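Local coordinates for yncA (Salmonella typhimurium, PDB 3DR6), which probably transfers an acetyl group from acetyl-coenzyme A to an acceptor, as a putative acetyltransferase of the GNAT family, at residues A16-E19 and I20-A24; V88-P92 and A93-K97; A129-R132 and L133-L137. All coordinates share one frame; numbering follows the deposited sequence.

Contact 1 (A16-E19 and I20-A24); sequences AITE and IYNHA
Asn22 stands one helical turn on from Thr18, and its amide is folded back over the carbonyl of that residue. The route starts at CB of Asn22, 3.4 Å from Thr18 O. With CG turned to the side of its own backbone N (chi1 -73°), the next atom stays just as near, CG lying 3.3 Å from Thr18 O. At the tip the two branches part. ND2 comes alongside the methyl of Thr18, 3.5 Å from CG2; it is also close to Thr18 O, but the angle there is too poor for a hydrogen bond. OD1 heads off to accept a hydrogen bond from the backbone N of Val37. Asn22 thus ties the helix to the chain that follows it, while its backbone N spends its own hydrogen on Thr18 O at 2.9 Å. Thr18 matches this arrangement: CG2 lies anti to its backbone N and runs beside the amide, and OG1 bonds to Cys14 O a turn earlier.

All this belongs to helix 14-27, which in the GNAT fold follows the first strand and packs against the central sheet. Its regular i to i+4 ladder is evident in the bond from Tyr21 N to Ile17 O, 2.7 Å long and almost straight at 170°, and in that from His23 N to Glu19 O. Ile17 and Ile20, both buried, face the sheet and meet Tyr68 of strand 64-73; CG1 and CD1 of Ile20 run back beside Ala16 O, at 3.5 and 3.6 Å. Tyr21 sends its ring off the helix, CG anti to the backbone N, and there the ring forms a cation-pi contact with Arg42 of helix 39-52.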
loop_
_atom_site.group_PDB
_atom_site.type_symbol
_atom_site.label_atom_id
_atom_site.label_comp_id
_atom_site.label_asym_id
_atom_site.label_seq_id
_atom_site.Cartn_x
_atom_site.Cartn_y
_atom_site.Cartn_z
ATOM N N ALA C 16 -26.591 6.965 -1.709
ATOM C CA ALA C 16 -26.092 7.466 -3.005
ATOM C C ALA C 16 -24.610 7.089 -3.237
ATOM O O ALA C 16 -24.205 6.747 -4.357
ATOM C CB ALA C 16 -26.264 8.972 -3.090
ATOM N N ILE C 17 -23.810 7.205 -2.177
ATOM C CA ILE C 17 -22.380 6.823 -2.209
ATOM C C ILE C 17 -22.244 5.352 -2.592
ATOM O O ILE C 17 -21.424 4.994 -3.459
ATOM C CB ILE C 17 -21.670 7.138 -0.830
ATOM C CG1 ILE C 17 -21.535 8.659 -0.625
ATOM C CG2 ILE C 17 -20.301 6.462 -0.723
ATOM C CD1 ILE C 17 -21.022 9.060 0.779
ATOM N N THR C 18 -23.068 4.506 -1.957
ATOM C CA THR C 18 -23.099 3.068 -2.234
ATOM C C THR C 18 -23.341 2.785 -3.714
ATOM O O THR C 18 -22.649 1.950 -4.307
ATOM C CB THR C 18 -24.171 2.342 -1.375
ATOM O OG1 THR C 18 -23.927 2.599 0.015
ATOM C CG2 THR C 18 -24.146 0.822 -1.613
ATOM N N GLU C 19 -24.312 3.475 -4.316
ATOM C CA GLU C 19 -24.568 3.301 -5.751
ATOM C C GLU C 19 -23.336 3.629 -6.582
ATOM O O GLU C 19 -22.983 2.883 -7.478
ATOM C CB GLU C 19 -25.709 4.191 -6.224
ATOM C CG GLU C 19 -27.058 3.752 -5.792
ATOM C CD GLU C 19 -28.143 4.553 -6.499
ATOM O OE1 GLU C 19 -27.797 5.552 -7.186
ATOM O OE2 GLU C 19 -29.328 4.182 -6.365
ATOM N N ILE C 20 -22.706 4.765 -6.285
ATOM C CA ILE C 20 -21.534 5.209 -7.035
ATOM C C ILE C 20 -20.352 4.235 -6.832
ATOM O O ILE C 20 -19.660 3.895 -7.802
ATOM C CB ILE C 20 -21.135 6.657 -6.682
ATOM C CG1 ILE C 20 -22.250 7.626 -7.096
ATOM C CG2 ILE C 20 -19.822 7.019 -7.364
ATOM C CD1 ILE C 20 -22.224 8.989 -6.377
ATOM N N TYR C 21 -20.133 3.814 -5.580
ATOM C CA TYR C 21 -19.090 2.810 -5.232
ATOM C C TYR C 21 -19.280 1.503 -6.018
ATOM O O TYR C 21 -18.332 1.001 -6.658
ATOM C CB TYR C 21 -19.101 2.513 -3.717
ATOM C CG TYR C 21 -18.086 1.474 -3.290
ATOM C CD1 TYR C 21 -16.792 1.858 -2.951
ATOM C CD2 TYR C 21 -18.413 0.109 -3.233
ATOM C CE1 TYR C 21 -15.852 0.911 -2.561
ATOM C CE2 TYR C 21 -17.463 -0.848 -2.825
ATOM C CZ TYR C 21 -16.187 -0.424 -2.494
ATOM O OH TYR C 21 -15.204 -1.327 -2.105
ATOM N N ASN C 22 -20.497 0.961 -5.964
ATOM C CA ASN C 22 -20.848 -0.282 -6.667
ATOM C C ASN C 22 -20.720 -0.177 -8.176
ATOM O O ASN C 22 -20.275 -1.130 -8.818
ATOM C CB ASN C 22 -22.258 -0.751 -6.279
ATOM C CG ASN C 22 -22.306 -1.316 -4.871
ATOM O OD1 ASN C 22 -21.269 -1.687 -4.306
ATOM N ND2 ASN C 22 -23.513 -1.397 -4.298
ATOM N N HIS C 23 -21.095 0.972 -8.733
ATOM C CA HIS C 23 -20.828 1.233 -10.146
ATOM C C HIS C 23 -19.322 1.125 -10.454
ATOM O O HIS C 23 -18.922 0.447 -11.415
ATOM C CB HIS C 23 -21.334 2.603 -10.593
ATOM C CG HIS C 23 -20.819 2.994 -11.942
ATOM N ND1 HIS C 23 -19.751 3.848 -12.113
ATOM C CD2 HIS C 23 -21.157 2.564 -13.180
ATOM C CE1 HIS C 23 -19.480 3.955 -13.402
ATOM N NE2 HIS C 23 -20.328 3.196 -14.071
ATOM N N ALA C 24 -18.507 1.805 -9.643
ATOM C CA ALA C 24 -17.052 1.768 -9.832
ATOM C C ALA C 24 -16.561 0.313 -9.790
ATOM O O ALA C 24 -15.785 -0.122 -10.653
ATOM C CB ALA C 24 -16.362 2.598 -8.778
#

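Contact 2 (V88-P92 and A93-K97); sequences VYVHP and AHQGK. With EDO (1,2-ethanediol), chain I.
His94 N reaches back to His91 O over 2.9 Å, the bond that closes a type I beta turn from His91 to His94. It is somewhat bent (148° at the hydrogen), and the donor stands above the carbonyl plane. A second bond ties the same corner: Ala93 N donates to ND1 of His91 at 2.9 Å, practically within the imidazole plane. With CG of His91 anti to its backbone N (chi1 -176°) the ring is carried to the turn, where the bond from Ala93 N would hold its rotation; CB of Ala93 then rests 3.4 Å from ND1 of His91. The two imidazoles form an offset edge-to-face pair, with planes at 71° and the edge of His94 directed at the face of His91; CD2 of His94 comes 3.7 Å from ND1 of His91. The residues flanking the turn also meet: CG1 of Val90 packs on CB of Gln95 at 3.5 Å, their side chains crossing nearly at right angles. A 1,2-ethanediol, probably from the crystallisation liquor, donates from O2 to Pro92 O at 2.8 Å.

Gln95 and Gly96 open a sequence matching the Q/R-x-x-G-x-G/A signature that in GNAT enzymes binds the coenzyme A pyrophosphate, a role inferred here. The turn leads from strand 83-90 toward helix 99-113, whose Leu99 meets Val90 and His94, while His91 and Pro92 touch helix 14-27.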
loop_
_atom_site.group_PDB
_atom_site.type_symbol
_atom_site.label_atom_id
_atom_site.label_comp_id
_atom_site.label_asym_id
_atom_site.label_seq_id
_atom_site.Cartn_x
_atom_site.Cartn_y
_atom_site.Cartn_z
ATOM N N VAL C 88 -11.789 9.271 -5.513
ATOM C CA VAL C 88 -12.761 10.212 -6.072
ATOM C C VAL C 88 -13.563 9.460 -7.130
ATOM O O VAL C 88 -12.988 8.953 -8.114
ATOM C CB VAL C 88 -12.049 11.433 -6.713
ATOM C CG1 VAL C 88 -13.043 12.331 -7.406
ATOM C CG2 VAL C 88 -11.269 12.216 -5.668
ATOM N N TYR C 89 -14.874 9.363 -6.930
ATOM C CA TYR C 89 -15.723 8.637 -7.875
ATOM C C TYR C 89 -16.893 9.513 -8.287
ATOM O O TYR C 89 -17.615 10.047 -7.446
ATOM C CB TYR C 89 -16.212 7.306 -7.272
ATOM C CG TYR C 89 -15.081 6.389 -6.821
ATOM C CD1 TYR C 89 -14.137 5.917 -7.736
ATOM C CD2 TYR C 89 -14.958 6.006 -5.486
ATOM C CE1 TYR C 89 -13.068 5.085 -7.324
ATOM C CE2 TYR C 89 -13.910 5.168 -5.073
ATOM C CZ TYR C 89 -12.979 4.720 -6.005
ATOM O OH TYR C 89 -11.932 3.904 -5.615
ATOM N N VAL C 90 -17.062 9.667 -9.591
ATOM C CA VAL C 90 -18.165 10.432 -10.145
ATOM C C VAL C 90 -19.253 9.468 -10.676
ATOM O O VAL C 90 -18.955 8.416 -11.251
ATOM C CB VAL C 90 -17.640 11.414 -11.227
ATOM C CG1 VAL C 90 -18.775 12.146 -11.929
ATOM C CG2 VAL C 90 -16.649 12.423 -10.577
ATOM N N HIS C 91 -20.511 9.831 -10.440
ATOM C CA HIS C 91 -21.644 9.019 -10.851
ATOM C C HIS C 91 -21.625 8.967 -12.389
ATOM O O HIS C 91 -21.357 9.991 -13.030
ATOM C CB HIS C 91 -22.910 9.690 -10.341
ATOM C CG HIS C 91 -24.157 8.907 -10.604
ATOM N ND1 HIS C 91 -24.663 8.717 -11.872
ATOM C CD2 HIS C 91 -25.005 8.275 -9.759
ATOM C CE1 HIS C 91 -25.775 8.003 -11.796
ATOM N NE2 HIS C 91 -26.009 7.730 -10.524
ATOM N N PRO C 92 -21.926 7.796 -13.001
ATOM C CA PRO C 92 -21.776 7.746 -14.459
ATOM C C PRO C 92 -22.706 8.662 -15.262
ATOM O O PRO C 92 -22.459 8.878 -16.452
ATOM C CB PRO C 92 -22.031 6.256 -14.796
ATOM C CG PRO C 92 -22.920 5.803 -13.710
ATOM C CD PRO C 92 -22.403 6.506 -12.464
ATOM N N ALA C 93 -23.751 9.190 -14.636
ATOM C CA ALA C 93 -24.657 10.129 -15.305
ATOM C C ALA C 93 -24.122 11.557 -15.283
ATOM O O ALA C 93 -24.764 12.474 -15.824
ATOM C CB ALA C 93 -26.042 10.081 -14.654
ATOM N N HIS C 94 -22.952 11.729 -14.662
ATOM C CA HIS C 94 -22.429 13.068 -14.344
ATOM C C HIS C 94 -20.974 13.333 -14.677
ATOM O O HIS C 94 -20.383 14.253 -14.118
ATOM C CB HIS C 94 -22.702 13.372 -12.872
ATOM C CG HIS C 94 -24.158 13.384 -12.556
ATOM N ND1 HIS C 94 -24.974 14.446 -12.888
ATOM C CD2 HIS C 94 -24.968 12.430 -12.039
ATOM C CE1 HIS C 94 -26.216 14.165 -12.539
ATOM N NE2 HIS C 94 -26.242 12.944 -12.031
ATOM N N GLN C 95 -20.361 12.567 -15.577
ATOM C CA GLN C 95 -18.993 13.003 -15.898
ATOM C C GLN C 95 -18.859 13.778 -17.226
ATOM O O GLN C 95 -19.885 14.061 -17.870
ATOM C CB GLN C 95 -17.855 12.090 -15.308
ATOM C CG GLN C 95 -16.331 12.166 -15.746
ATOM C CD GLN C 95 -15.433 13.347 -15.287
ATOM O OE1 GLN C 95 -14.685 13.839 -16.133
ATOM N NE2 GLN C 95 -15.433 13.759 -13.992
ATOM N N GLY C 96 -17.657 14.259 -17.535
ATOM C CA GLY C 96 -17.481 15.286 -18.561
ATOM C C GLY C 96 -17.914 16.656 -18.070
ATOM O O GLY C 96 -18.070 17.593 -18.869
ATOM N N LYS C 97 -18.119 16.784 -16.760
ATOM C CA LYS C 97 -18.531 18.049 -16.146
ATOM C C LYS C 97 -17.484 18.638 -15.203
ATOM O O LYS C 97 -17.762 19.630 -14.510
ATOM C CB LYS C 97 -19.868 17.894 -15.411
ATOM C CG LYS C 97 -21.039 17.716 -16.367
ATOM C CD LYS C 97 -22.249 17.168 -15.663
ATOM C CE LYS C 97 -23.132 16.408 -16.659
ATOM N NZ LYS C 97 -23.679 17.290 -17.742
HETATM C C1 EDO I . -18.563 8.967 -18.366
HETATM O O1 EDO I . -17.299 8.666 -17.796
HETATM C C2 EDO I . -19.580 8.513 -17.342
HETATM O O2 EDO I . -20.466 7.585 -17.967
#

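Contact 3 (A129-R132 and L133-L137); sequences ASIR and LHHSL
Ser130 has OG anti to its backbone N (chi1 -179°), and His134, four residues on, has CG turned beside its own N (chi1 -76°); the imidazole therefore leans back over the preceding turn of the helix. There Ser130 O takes two hydrogen bonds from one residue. ND1 of His134 gives the shorter, 2.7 Å to Ser130 O, with the oxygen exactly in the ring plane and the donor well above the carbonyl plane. The second is the normal helical bond, His134 N to Ser130 O at 2.9 Å, and it arrives from the opposite face of the carbonyl. CE1 of His134 is 3.3 Å from OG of Ser130, placing the hydroxyl at the ring's margin.

One step round the helix, Ile131 and His135 lie side by side, pointing the same way, with CG2 of Ile131 3.7 Å from CD2 of His135. Near the end of the helix, OG of Ser136 turns back to donate to Leu133 O at 2.7 Å, and Ser136 N bonds to Arg132 O.

Helix 128-135 follows strand 118-124, as the corresponding helix does in the GNAT fold. Leu133 and His134 rest on Leu104 of helix 99-113, and His134 also reaches Met161 of strand 154-164.

The buried imidazole is held at both nitrogens, since NE2 of His134 is hydrogen-bonded to NE2 of His86. Because ND1 donates, it carries a hydrogen; if the ring is neutral, NE2 would probably be the acceptor from His86.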
loop_
_atom_site.group_PDB
_atom_site.type_symbol
_atom_site.label_atom_id
_atom_site.label_comp_id
_atom_site.label_asym_id
_atom_site.label_seq_id
_atom_site.Cartn_x
_atom_site.Cartn_y
_atom_site.Cartn_z
ATOM N N ALA C 129 -6.761 10.289 -19.215
ATOM C CA ALA C 129 -7.589 11.407 -18.733
ATOM C C ALA C 129 -7.342 11.703 -17.258
ATOM O O ALA C 129 -7.250 12.871 -16.863
ATOM C CB ALA C 129 -9.069 11.134 -18.965
ATOM N N SER C 130 -7.274 10.645 -16.444
ATOM C CA SER C 130 -7.005 10.813 -15.015
ATOM C C SER C 130 -5.584 11.360 -14.774
ATOM O O SER C 130 -5.372 12.222 -13.914
ATOM C CB SER C 130 -7.229 9.500 -14.253
ATOM O OG SER C 130 -6.984 9.703 -12.863
ATOM N N ILE C 131 -4.622 10.865 -15.548
ATOM C CA ILE C 131 -3.253 11.358 -15.473
ATOM C C ILE C 131 -3.181 12.867 -15.765
ATOM O O ILE C 131 -2.533 13.623 -15.033
ATOM C CB ILE C 131 -2.333 10.505 -16.379
ATOM C CG1 ILE C 131 -2.274 9.080 -15.781
ATOM C CG2 ILE C 131 -0.939 11.150 -16.523
ATOM C CD1 ILE C 131 -1.565 8.041 -16.654
ATOM N N ARG C 132 -3.881 13.293 -16.815
ATOM C CA ARG C 132 -3.960 14.724 -17.176
ATOM C C ARG C 132 -4.586 15.572 -16.067
ATOM O O ARG C 132 -4.075 16.659 -15.735
ATOM C CB ARG C 132 -4.753 14.853 -18.491
ATOM C CG ARG C 132 -4.908 16.254 -19.077
ATOM C CD ARG C 132 -5.654 16.180 -20.452
ATOM N NE ARG C 132 -5.408 14.901 -21.140
ATOM C CZ ARG C 132 -6.342 14.005 -21.489
ATOM N NH1 ARG C 132 -5.983 12.866 -22.080
ATOM N NH2 ARG C 132 -7.633 14.242 -21.268
ATOM N N LEU C 133 -5.679 15.072 -15.497
ATOM C CA LEU C 133 -6.401 15.760 -14.444
ATOM C C LEU C 133 -5.461 15.937 -13.256
ATOM O O LEU C 133 -5.372 16.998 -12.667
ATOM C CB LEU C 133 -7.636 14.949 -14.039
ATOM C CG LEU C 133 -8.551 15.467 -12.917
ATOM C CD1 LEU C 133 -9.958 14.904 -13.054
ATOM C CD2 LEU C 133 -7.985 15.176 -11.522
ATOM N N HIS C 134 -4.756 14.873 -12.896
ATOM C CA HIS C 134 -3.820 14.973 -11.784
ATOM C C HIS C 134 -2.632 15.912 -12.038
ATOM O O HIS C 134 -2.254 16.670 -11.142
ATOM C CB HIS C 134 -3.364 13.555 -11.375
ATOM C CG HIS C 134 -4.398 12.810 -10.590
ATOM N ND1 HIS C 134 -5.418 12.092 -11.181
ATOM C CD2 HIS C 134 -4.556 12.656 -9.256
ATOM C CE1 HIS C 134 -6.177 11.556 -10.243
ATOM N NE2 HIS C 134 -5.662 11.865 -9.067
ATOM N N HIS C 135 -2.038 15.858 -13.232
ATOM C CA HIS C 135 -0.970 16.802 -13.598
ATOM C C HIS C 135 -1.434 18.252 -13.434
ATOM O O HIS C 135 -0.656 19.121 -12.992
ATOM C CB HIS C 135 -0.534 16.603 -15.053
ATOM C CG HIS C 135 0.459 15.499 -15.256
ATOM N ND1 HIS C 135 1.572 15.325 -14.455
ATOM C CD2 HIS C 135 0.526 14.534 -16.208
ATOM C CE1 HIS C 135 2.261 14.281 -14.887
ATOM N NE2 HIS C 135 1.659 13.796 -15.961
ATOM N N SER C 136 -2.701 18.503 -13.773
ATOM C CA SER C 136 -3.264 19.855 -13.724
ATOM C C SER C 136 -3.427 20.372 -12.296
ATOM O O SER C 136 -3.669 21.579 -12.096
ATOM C CB SER C 136 -4.618 19.937 -14.461
ATOM O OG SER C 136 -5.702 19.521 -13.648
ATOM N N LEU C 137 -3.318 19.466 -11.318
ATOM C CA LEU C 137 -3.341 19.830 -9.905
ATOM C C LEU C 137 -1.962 19.709 -9.251
ATOM O O LEU C 137 -1.829 19.788 -8.009
ATOM C CB LEU C 137 -4.379 18.984 -9.149
ATOM C CG LEU C 137 -5.854 19.414 -9.171
ATOM C CD1 LEU C 137 -6.776 18.242 -8.809
ATOM C CD2 LEU C 137 -6.115 20.601 -8.244
#

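Overall arrangement
Contacts 1 and 2 are joined directly, with centres 11 Å apart: CG2 of Ile20 packs on CB of Tyr89 at 3.6 Å, and NE2 of His23 lies 3.6 Å from CB of Pro92. The end of strand 83-90 and the turn after it thus both abut helix 14-27. Contact 3 stands apart, its nearest atoms about 6 Å from contact 2 and about 12 Å from contact 1; helix 99-113 bridges the gap to contact 2, through Leu99 at one end and Leu104 further along. In GNAT enzymes acetyl-coenzyme A binds between the regions that hold contacts 2 and 3, probably so here. The ethanediol beside Pro92 lies about 6 Å from the side chain of His23.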